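Local coordinates for angiotensin-converting enzyme (Anopheles gambiae, PDB 6S1Y), which probably cleaves dipeptides from the C-terminal ends of peptides, as a zinc-dependent metallopeptidase of the angiotensin-converting enzyme family, at residues W257-D262 with N348-F353; L272-D277 with F421-V426; H400-K403 with K408-E411; Q506-A511 with N528-Y533. One frame throughout, in Å; residues are numbered along the deposited sequence.

Overall arrangement
The four contacts tie loops to helices in a largely helical chain. Contact 4 is buried and mostly apolar, with sulfur, methyl and imidazole groups meeting beside a disulfide. Contacts 1 and 3 are at the surface, where long arginine and lysine chains reach over to polar neighbours. Contact 2, partly buried, stands between contact 4 and these surface pairs: its arginine meets the facing loop partly through two waters. Contacts 1 and 2 share a salt bridge, Asp262 to Arg423. The loop of contact 3 leads from helix 398-403 into helix 414-429, which carries Arg423. Contact 3 also touches contact 4 through Asp531, which binds both His400 and Lys403.

Contact 1: residues W257-D262 with N348-F353; sequences WDNIAD and NMREFF
Arg350 reaches from the first turn of helix 349-368 to Asp258 and Asn259 in the short 3-10 turn of 257-262, and almost all of the contact runs along its side chain. CB starts 3.9 Å from Asp258 OD2. CG, set anti to the backbone N (chi1 -172°), comes closer to the same oxygen at 3.5 Å, and CD is nearest of all, 3.4 Å from Asp258 OD2. The carboxylate thus lies against the methylene stem, with NE of Arg350 still 4.7 Å from Asp258 OD2. At chi3 the chain bends, and the guanidinium turns toward Asn259. Asn259 ND2 stands over one face, 4.1 Å from Arg350 NE, while Asn259 OD1 lies 2.9 Å from Arg350 NH2 at the tip. Amide and guanidinium planes are turned 74° apart. Asn259 ND2 donates to the carbonyl oxygen of Gly250, which helps to fix the rotation of the amide. Over the opposite face, toward the rim, lies Asn348 OD1, which accepts from Glu351 N at 2.8 Å, an N-cap bond that caps the first turn of the helix. A few residues on, this same helix presents His357 and His361 of the HExxH motif to the zinc ion, as in other gluzincin metallopeptidases.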
# COMPACT_ATOMS: atom_id res chain seq x y z
N TRP A 257 -7.64 6.98 -8.92
CA TRP A 257 -8.26 8.12 -9.56
C TRP A 257 -9.52 8.59 -8.83
O TRP A 257 -10.35 9.27 -9.42
CB TRP A 257 -8.59 7.80 -11.02
CG TRP A 257 -7.47 7.16 -11.81
CD1 TRP A 257 -6.13 7.17 -11.51
CD2 TRP A 257 -7.59 6.43 -13.03
NE1 TRP A 257 -5.43 6.47 -12.47
CE2 TRP A 257 -6.31 6.01 -13.41
CE3 TRP A 257 -8.68 6.06 -13.84
CZ2 TRP A 257 -6.08 5.25 -14.56
CZ3 TRP A 257 -8.45 5.29 -14.97
CH2 TRP A 257 -7.17 4.91 -15.32
N ASP A 258 -9.65 8.23 -7.55
CA ASP A 258 -10.81 8.61 -6.75
C ASP A 258 -11.08 10.10 -6.78
O ASP A 258 -12.24 10.51 -6.76
CB ASP A 258 -10.62 8.13 -5.30
CG ASP A 258 -9.30 8.62 -4.68
OD1 ASP A 258 -8.21 8.35 -5.24
OD2 ASP A 258 -9.36 9.27 -3.61
N ASN A 259 -10.04 10.94 -6.86
CA ASN A 259 -10.23 12.39 -6.81
C ASN A 259 -10.87 12.97 -8.06
O ASN A 259 -11.34 14.11 -8.02
CB ASN A 259 -8.90 13.11 -6.56
CG ASN A 259 -8.42 12.96 -5.14
OD1 ASN A 259 -9.20 13.06 -4.19
ND2 ASN A 259 -7.12 12.69 -4.97
N ILE A 260 -10.91 12.24 -9.18
CA ILE A 260 -11.66 12.71 -10.33
C ILE A 260 -12.95 11.91 -10.53
O ILE A 260 -13.55 11.97 -11.61
CB ILE A 260 -10.81 12.75 -11.60
CG1 ILE A 260 -10.16 11.40 -11.92
CG2 ILE A 260 -9.71 13.81 -11.47
CD1 ILE A 260 -11.09 10.39 -12.58
N ALA A 261 -13.40 11.17 -9.52
CA ALA A 261 -14.60 10.35 -9.69
C ALA A 261 -15.83 11.21 -9.98
O ALA A 261 -16.57 10.94 -10.93
CB ALA A 261 -14.84 9.49 -8.45
N ASP A 262 -16.08 12.24 -9.17
CA ASP A 262 -17.26 13.06 -9.40
C ASP A 262 -17.14 13.86 -10.68
O ASP A 262 -18.11 13.98 -11.43
CB ASP A 262 -17.51 14.01 -8.21
CG ASP A 262 -17.99 13.28 -6.97
OD1 ASP A 262 -18.26 12.05 -7.05
OD2 ASP A 262 -18.09 13.92 -5.91
N ASN A 348 -10.97 14.52 5.12
CA ASN A 348 -11.68 14.22 3.89
C ASN A 348 -11.87 12.71 3.81
O ASN A 348 -11.32 11.94 4.61
CB ASN A 348 -10.94 14.75 2.65
CG ASN A 348 -9.54 14.18 2.50
OD1 ASN A 348 -9.37 12.98 2.31
ND2 ASN A 348 -8.54 15.04 2.60
N MET A 349 -12.66 12.28 2.82
CA MET A 349 -13.03 10.87 2.72
C MET A 349 -11.84 9.99 2.38
O MET A 349 -11.66 8.92 2.98
CB MET A 349 -14.13 10.69 1.67
CG MET A 349 -14.65 9.27 1.58
SD MET A 349 -16.10 9.08 0.48
CE MET A 349 -15.35 9.31 -1.12
N ARG A 350 -11.02 10.41 1.42
CA ARG A 350 -9.80 9.67 1.08
C ARG A 350 -9.00 9.35 2.35
O ARG A 350 -8.69 8.18 2.62
CB ARG A 350 -8.97 10.51 0.10
CG ARG A 350 -7.75 9.83 -0.51
CD ARG A 350 -7.11 10.76 -1.55
NE ARG A 350 -6.54 11.96 -0.94
CZ ARG A 350 -7.12 13.16 -0.89
NH1 ARG A 350 -6.49 14.17 -0.30
NH2 ARG A 350 -8.34 13.36 -1.42
N GLU A 351 -8.71 10.36 3.16
CA GLU A 351 -7.94 10.16 4.38
C GLU A 351 -8.69 9.28 5.38
O GLU A 351 -8.07 8.52 6.13
CB GLU A 351 -7.59 11.52 5.00
CG GLU A 351 -6.58 12.37 4.23
CD GLU A 351 -5.13 12.11 4.65
OE1 GLU A 351 -4.20 12.63 3.99
OE2 GLU A 351 -4.91 11.39 5.64
N PHE A 352 -10.02 9.37 5.41
CA PHE A 352 -10.80 8.47 6.26
C PHE A 352 -10.49 7.01 5.95
O PHE A 352 -10.40 6.20 6.87
CB PHE A 352 -12.29 8.76 6.07
CG PHE A 352 -13.16 8.31 7.22
CD1 PHE A 352 -12.70 8.32 8.53
CD2 PHE A 352 -14.46 7.90 6.98
CE1 PHE A 352 -13.53 7.93 9.59
CE2 PHE A 352 -15.30 7.49 8.04
CZ PHE A 352 -14.83 7.52 9.34
N PHE A 353 -10.34 6.66 4.66
CA PHE A 353 -9.98 5.28 4.30
C PHE A 353 -8.53 4.97 4.67
O PHE A 353 -8.23 3.85 5.07
CB PHE A 353 -10.19 5.03 2.79
CG PHE A 353 -11.62 5.10 2.38
CD1 PHE A 353 -12.59 4.38 3.08
CD2 PHE A 353 -12.03 5.93 1.35
CE1 PHE A 353 -13.92 4.48 2.74
CE2 PHE A 353 -13.35 6.03 1.00
CZ PHE A 353 -14.31 5.31 1.69

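Contact 2: residues L272-D277 with F421-V426; sequences LLDVTD and FYRAGV
Arg423, on the helix face turned to Leu273 and Asp274, carries nearly all of this contact. Ahead of it, Phe421 heads away from the loop, and Tyr422 is directed at helix 203-233, its OH bonded to Thr264. Arg423 then reaches across, its CD 4.2 Å from Leu273 CB. A bend at chi3 (-76°) lays one face of the guanidinium against the loop backbone, with the carbonyl oxygen of Leu273 and the N of Asp274 over that face. At its edge, in plane, sit two waters. Water 1 accepts from Arg423 NE at 2.9 Å and also from Leu273 N at 3.1 Å. Water 2 accepts from Arg423 NH1 at 3.0 Å and gives a weak bond to Asp274 OD2. NH2 lies 3.6 Å from Asp274 CB. Farther along, Val426 bonds through its backbone to Trp257 and packs on helix 203-233. Asp274 OD1 accepts from Thr276 N, an Asx turn, and also from Thr276 OG1. Asp274 OD2 stands 4.4 Å from Arg423 NH2 with no N-H pointing at it, so these charges probably attract only through space, and the water 2 link is weak on the aspartate side; the direct ion pair of Arg423 is with Asp262.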
# COMPACT_ATOMS: atom_id res chain seq x y z
N LEU A 272 -24.21 11.37 -5.44
CA LEU A 272 -22.79 11.05 -5.43
C LEU A 272 -22.37 10.67 -4.01
O LEU A 272 -23.08 10.90 -3.03
CB LEU A 272 -21.99 12.25 -5.93
CG LEU A 272 -22.39 12.71 -7.33
CD1 LEU A 272 -21.54 13.87 -7.80
CD2 LEU A 272 -22.28 11.57 -8.35
N LEU A 273 -21.20 10.05 -3.90
CA LEU A 273 -20.80 9.38 -2.68
C LEU A 273 -19.47 9.89 -2.12
O LEU A 273 -18.70 9.10 -1.57
CB LEU A 273 -20.71 7.87 -2.91
CG LEU A 273 -22.04 7.22 -3.29
CD1 LEU A 273 -21.75 5.88 -3.93
CD2 LEU A 273 -22.94 7.07 -2.09
N ASP A 274 -19.19 11.18 -2.27
CA ASP A 274 -18.08 11.81 -1.56
C ASP A 274 -18.65 12.51 -0.32
O ASP A 274 -19.38 13.50 -0.42
CB ASP A 274 -17.34 12.81 -2.44
CG ASP A 274 -16.07 13.34 -1.78
OD1 ASP A 274 -15.84 12.99 -0.60
OD2 ASP A 274 -15.31 14.09 -2.45
N VAL A 275 -18.28 12.00 0.86
CA VAL A 275 -18.81 12.46 2.12
C VAL A 275 -17.91 13.51 2.76
O VAL A 275 -18.05 13.81 3.95
CB VAL A 275 -19.07 11.30 3.09
CG1 VAL A 275 -19.91 10.26 2.43
CG2 VAL A 275 -17.74 10.70 3.57
N THR A 276 -16.96 14.07 2.00
CA THR A 276 -16.04 15.03 2.57
C THR A 276 -16.78 16.24 3.13
O THR A 276 -16.51 16.68 4.26
CB THR A 276 -15.02 15.49 1.54
OG1 THR A 276 -14.16 14.38 1.20
CG2 THR A 276 -14.18 16.64 2.10
N ASP A 277 -17.71 16.80 2.35
CA ASP A 277 -18.39 18.01 2.80
C ASP A 277 -19.21 17.77 4.06
O ASP A 277 -19.34 18.67 4.90
CB ASP A 277 -19.29 18.56 1.69
CG ASP A 277 -18.50 19.08 0.50
OD1 ASP A 277 -17.26 19.17 0.59
OD2 ASP A 277 -19.13 19.40 -0.53
N PHE A 421 -20.69 2.09 -8.28
CA PHE A 421 -19.75 1.14 -8.88
C PHE A 421 -18.59 1.86 -9.55
O PHE A 421 -17.43 1.40 -9.50
CB PHE A 421 -20.47 0.26 -9.92
CG PHE A 421 -21.64 -0.53 -9.39
CD1 PHE A 421 -21.74 -0.87 -8.05
CD2 PHE A 421 -22.65 -0.93 -10.25
CE1 PHE A 421 -22.86 -1.60 -7.56
CE2 PHE A 421 -23.76 -1.67 -9.79
CZ PHE A 421 -23.86 -2.01 -8.45
N TYR A 422 -18.88 2.97 -10.22
CA TYR A 422 -17.84 3.73 -10.90
C TYR A 422 -16.81 4.25 -9.92
O TYR A 422 -15.61 4.03 -10.08
CB TYR A 422 -18.48 4.88 -11.66
CG TYR A 422 -17.51 5.74 -12.40
CD1 TYR A 422 -16.89 5.26 -13.58
CD2 TYR A 422 -17.19 7.02 -11.95
CE1 TYR A 422 -15.98 6.05 -14.27
CE2 TYR A 422 -16.30 7.82 -12.65
CZ TYR A 422 -15.69 7.32 -13.81
OH TYR A 422 -14.80 8.09 -14.51
N ARG A 423 -17.27 4.95 -8.88
CA ARG A 423 -16.35 5.42 -7.86
C ARG A 423 -15.47 4.28 -7.36
O ARG A 423 -14.24 4.43 -7.27
CB ARG A 423 -17.11 6.05 -6.69
CG ARG A 423 -16.17 6.42 -5.52
CD ARG A 423 -16.85 7.26 -4.45
NE ARG A 423 -16.99 8.64 -4.89
CZ ARG A 423 -16.03 9.55 -4.81
NH1 ARG A 423 -14.85 9.25 -4.28
NH2 ARG A 423 -16.25 10.78 -5.26
N ALA A 424 -16.08 3.13 -7.04
CA ALA A 424 -15.26 2.02 -6.55
C ALA A 424 -14.20 1.62 -7.59
O ALA A 424 -13.04 1.38 -7.24
CB ALA A 424 -16.13 0.82 -6.17
N GLY A 425 -14.58 1.55 -8.87
CA GLY A 425 -13.62 1.16 -9.90
C GLY A 425 -12.44 2.11 -9.99
O GLY A 425 -11.28 1.68 -10.09
N VAL A 426 -12.71 3.42 -9.96
CA VAL A 426 -11.61 4.36 -10.15
C VAL A 426 -10.80 4.50 -8.88
O VAL A 426 -9.68 5.02 -8.93
CB VAL A 426 -12.11 5.73 -10.64
CG1 VAL A 426 -12.69 5.60 -12.04
CG2 VAL A 426 -13.14 6.34 -9.70
O HOH W 1 -19.34 9.59 -6.29
O HOH W 2 -13.50 11.89 -3.88

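Contact 3: residues H400-K403 with K408-E411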
# COMPACT_ATOMS: atom_id res chain seq x y z
N HIS A 400 -23.55 1.79 5.09
CA HIS A 400 -22.81 2.18 6.28
C HIS A 400 -22.76 3.70 6.44
O HIS A 400 -22.95 4.23 7.55
CB HIS A 400 -21.40 1.61 6.23
CG HIS A 400 -20.62 1.80 7.49
ND1 HIS A 400 -20.66 0.89 8.53
CD2 HIS A 400 -19.81 2.81 7.90
CE1 HIS A 400 -19.89 1.33 9.52
NE2 HIS A 400 -19.37 2.49 9.16
N LEU A 401 -22.49 4.42 5.35
CA LEU A 401 -22.39 5.87 5.45
C LEU A 401 -23.70 6.48 5.89
O LEU A 401 -23.71 7.56 6.49
CB LEU A 401 -21.96 6.44 4.10
CG LEU A 401 -20.61 5.91 3.60
CD1 LEU A 401 -20.43 6.20 2.12
CD2 LEU A 401 -19.47 6.50 4.45
N LYS A 402 -24.83 5.84 5.57
CA LYS A 402 -26.12 6.31 6.07
C LYS A 402 -26.24 6.04 7.57
O LYS A 402 -26.59 6.94 8.34
CB LYS A 402 -27.26 5.66 5.28
CG LYS A 402 -27.57 6.39 3.96
CD LYS A 402 -28.93 6.01 3.38
CE LYS A 402 -28.85 4.79 2.48
NZ LYS A 402 -30.13 4.01 2.47
N LYS A 403 -25.90 4.83 8.00
CA LYS A 403 -25.89 4.51 9.43
C LYS A 403 -25.19 5.60 10.25
O LYS A 403 -25.77 6.16 11.18
CB LYS A 403 -25.19 3.17 9.67
CG LYS A 403 -26.04 1.93 9.47
CD LYS A 403 -25.22 0.66 9.68
CE LYS A 403 -25.91 -0.56 9.04
NZ LYS A 403 -24.97 -1.68 8.75
N LYS A 408 -26.71 11.64 3.47
CA LYS A 408 -28.13 11.94 3.63
C LYS A 408 -28.95 10.97 2.78
O LYS A 408 -28.47 10.40 1.79
CB LYS A 408 -28.42 13.38 3.22
CG LYS A 408 -27.57 14.42 3.96
CD LYS A 408 -27.85 14.40 5.46
CE LYS A 408 -26.56 14.43 6.28
NZ LYS A 408 -26.78 14.07 7.72
N ASP A 409 -30.20 10.77 3.18
CA ASP A 409 -31.02 9.81 2.48
C ASP A 409 -31.33 10.32 1.07
O ASP A 409 -31.26 11.51 0.78
CB ASP A 409 -32.32 9.53 3.23
CG ASP A 409 -32.79 8.09 3.05
OD1 ASP A 409 -32.33 7.43 2.09
OD2 ASP A 409 -33.61 7.61 3.86
N TYR A 410 -31.65 9.38 0.18
CA TYR A 410 -31.86 9.70 -1.22
C TYR A 410 -32.62 8.55 -1.85
O TYR A 410 -32.58 7.42 -1.36
CB TYR A 410 -30.52 9.92 -1.94
CG TYR A 410 -29.68 8.67 -1.87
CD1 TYR A 410 -28.81 8.45 -0.81
CD2 TYR A 410 -29.81 7.68 -2.83
CE1 TYR A 410 -28.06 7.29 -0.72
CE2 TYR A 410 -29.06 6.51 -2.75
CZ TYR A 410 -28.18 6.32 -1.69
OH TYR A 410 -27.45 5.15 -1.63
N GLU A 411 -33.30 8.85 -2.95
CA GLU A 411 -33.94 7.80 -3.73
C GLU A 411 -32.89 6.99 -4.48
O GLU A 411 -32.09 7.54 -5.26
CB GLU A 411 -34.94 8.42 -4.71
CG GLU A 411 -35.82 7.39 -5.42
CD GLU A 411 -36.64 6.54 -4.46
OE1 GLU A 411 -37.05 7.06 -3.39
OE2 GLU A 411 -36.87 5.35 -4.79
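Lys402, near the end of helix 398-403, meets Asp409 and Tyr410 where the chain comes back past it, and the backbones are nearest at Lys402 CA and Lys408 CA, 6.5 Å apart. This is a short loop connecting two consecutive helices on the outside of the helical fold: helix 398-403 ends, a few residues turn the chain, and 408-411 runs extended toward helix 414-429. No hydrogen bond joins the two segments, so the contact rests on the lysine's long side chain.

Lys402 begins with CG anti to its carbonyl carbon (chi1 -84°) and bends at chi3, which brings the end of the chain up to both the Asp409 carboxylate and the Tyr410 ring. CD lies 3.9 Å from Asp409 OD1. The ammonium follows at 4.1 Å from NZ to the same oxygen, beyond salt-bridge range, so the charges probably attract without a formed ion pair. One carbon beyond CD, CE comes 4.1 Å from Tyr410 CE1, obliquely to the ring, with the lysine chain running roughly at right angles to the tyrosine side chain. The ring is placed by chi1 of 60°, with CG between the backbone N and the carbonyl carbon, and the carbonyl oxygen of Lys408 lies at its edge, in plane. The side chain of Tyr410 also touches Lys271.

Asp409 is tied down within its own segment, which holds its carboxylate beside the lysine: OD1 accepts from Tyr410 N at 2.8 Å, met on its anti side and with an N-H...O angle of 139°.

Contact 4: residues Q506-A511 with N528-Y533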
# COMPACT_ATOMS: atom_id res chain seq x y z
N GLN A 506 -11.48 -11.52 -1.43
CA GLN A 506 -11.74 -12.84 -0.88
C GLN A 506 -12.11 -12.76 0.60
O GLN A 506 -13.07 -13.39 1.04
CB GLN A 506 -10.53 -13.74 -1.10
CG GLN A 506 -10.19 -13.93 -2.57
CD GLN A 506 -9.01 -14.82 -2.79
OE1 GLN A 506 -7.91 -14.35 -3.13
NE2 GLN A 506 -9.21 -16.12 -2.64
N PHE A 507 -11.36 -11.96 1.37
CA PHE A 507 -11.66 -11.76 2.79
C PHE A 507 -13.02 -11.09 2.96
O PHE A 507 -13.84 -11.52 3.79
CB PHE A 507 -10.57 -10.91 3.44
CG PHE A 507 -9.19 -11.55 3.48
CD1 PHE A 507 -9.03 -12.91 3.29
CD2 PHE A 507 -8.08 -10.78 3.75
CE1 PHE A 507 -7.77 -13.48 3.37
CE2 PHE A 507 -6.81 -11.35 3.83
CZ PHE A 507 -6.65 -12.70 3.63
N HIS A 508 -13.28 -10.03 2.19
CA HIS A 508 -14.56 -9.33 2.27
C HIS A 508 -15.73 -10.26 1.98
O HIS A 508 -16.76 -10.21 2.65
CB HIS A 508 -14.55 -8.15 1.29
CG HIS A 508 -15.83 -7.37 1.23
ND1 HIS A 508 -16.30 -6.62 2.27
CD2 HIS A 508 -16.71 -7.19 0.21
CE1 HIS A 508 -17.41 -6.00 1.92
NE2 HIS A 508 -17.69 -6.34 0.68
N ARG A 509 -15.59 -11.10 0.95
CA ARG A 509 -16.67 -12.02 0.60
C ARG A 509 -16.95 -12.99 1.74
O ARG A 509 -18.11 -13.24 2.08
CB ARG A 509 -16.30 -12.79 -0.67
CG ARG A 509 -17.30 -13.89 -1.05
CD ARG A 509 -17.06 -14.42 -2.45
NE ARG A 509 -15.78 -15.11 -2.57
CZ ARG A 509 -15.30 -15.60 -3.70
NH1 ARG A 509 -15.99 -15.48 -4.83
NH2 ARG A 509 -14.12 -16.21 -3.71
N ALA A 510 -15.89 -13.53 2.35
CA ALA A 510 -16.07 -14.46 3.46
C ALA A 510 -16.69 -13.77 4.66
O ALA A 510 -17.55 -14.34 5.33
CB ALA A 510 -14.72 -15.07 3.83
N ALA A 511 -16.29 -12.53 4.94
CA ALA A 511 -16.84 -11.86 6.11
C ALA A 511 -18.29 -11.47 5.91
O ALA A 511 -19.09 -11.52 6.85
CB ALA A 511 -16.00 -10.62 6.46
N ASN A 528 -21.28 -5.60 -3.22
CA ASN A 528 -21.18 -4.16 -3.34
C ASN A 528 -21.98 -3.40 -2.30
O ASN A 528 -21.72 -2.20 -2.10
CB ASN A 528 -21.64 -3.72 -4.74
CG ASN A 528 -20.88 -4.42 -5.83
OD1 ASN A 528 -21.19 -5.55 -6.19
ND2 ASN A 528 -19.85 -3.76 -6.34
N ASN A 529 -22.94 -4.04 -1.63
CA ASN A 529 -23.74 -3.36 -0.61
C ASN A 529 -23.63 -4.01 0.77
O ASN A 529 -24.44 -3.71 1.65
CB ASN A 529 -25.22 -3.29 -1.05
CG ASN A 529 -25.87 -4.66 -1.19
OD1 ASN A 529 -25.31 -5.69 -0.79
ND2 ASN A 529 -27.08 -4.69 -1.77
N CYS A 530 -22.63 -4.87 0.98
CA CYS A 530 -22.46 -5.54 2.26
C CYS A 530 -21.76 -4.65 3.28
O CYS A 530 -20.73 -4.04 2.98
CB CYS A 530 -21.63 -6.81 2.09
SG CYS A 530 -20.52 -7.12 3.55
N ASP A 531 -22.30 -4.61 4.50
CA ASP A 531 -21.67 -3.93 5.63
C ASP A 531 -21.51 -4.93 6.78
O ASP A 531 -22.50 -5.45 7.30
CB ASP A 531 -22.51 -2.73 6.08
CG ASP A 531 -21.84 -1.92 7.16
OD1 ASP A 531 -20.66 -2.18 7.43
OD2 ASP A 531 -22.47 -1.00 7.75
N ILE A 532 -20.26 -5.20 7.17
CA ILE A 532 -20.02 -6.16 8.25
C ILE A 532 -19.92 -5.46 9.60
O ILE A 532 -19.49 -6.06 10.59
CB ILE A 532 -18.75 -6.99 8.01
CG1 ILE A 532 -17.49 -6.13 8.15
CG2 ILE A 532 -18.81 -7.67 6.67
CD1 ILE A 532 -16.22 -6.97 8.10
N TYR A 533 -20.27 -4.18 9.65
CA TYR A 533 -20.34 -3.46 10.92
C TYR A 533 -21.25 -4.18 11.92
O TYR A 533 -22.41 -4.48 11.61
CB TYR A 533 -20.86 -2.03 10.65
CG TYR A 533 -20.89 -1.10 11.85
CD1 TYR A 533 -19.73 -0.80 12.56
CD2 TYR A 533 -22.08 -0.49 12.24
CE1 TYR A 533 -19.77 0.09 13.66
CE2 TYR A 533 -22.13 0.39 13.33
CZ TYR A 533 -20.97 0.68 14.03
OH TYR A 533 -21.03 1.55 15.10
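The imidazole of His508 meets the sulfur of Cys530. The sulfur approaches the ring obliquely, 4.4 Å from SG to the ring centroid and 46° off the ring normal, its closest approach being 3.7 Å from Cys530 SG to His508 CE1. In the ring plane, at the edge, lies the carbonyl oxygen of Cys530, 4.0 Å from His508 CE1. His508 NE2 is hydrogen-bonded to the carbonyl oxygen of Leu527, just before the loop segment, and this helps to set the rotation of the ring. With CG anti to the backbone N (chi1 177°), the imidazole leans from helix 495-514 toward the loop, and the side chain also touches Leu393 of helix 381-395.

One helical turn on, Ala511 makes the apolar half. Its CB lies 4.0 Å from Ile532 CD1, while the other branch, Ile532 CG2, rests 3.9 Å from the carbonyl oxygen of Ala511. Between the two touching residues of the loop, Asp531 points the other way: its OD1 takes Tyr533 N in an Asx turn at 3.0 Å, met from above the carboxylate plane, and its OD2 binds Lys403 and His400.

Cys530 is joined to Cys512, the residue that follows Ala511 on the same helix. The result is a disulfide-linked loop folded back on the helix it leaves, with imidazole and methyl groups buried beside the disulfide.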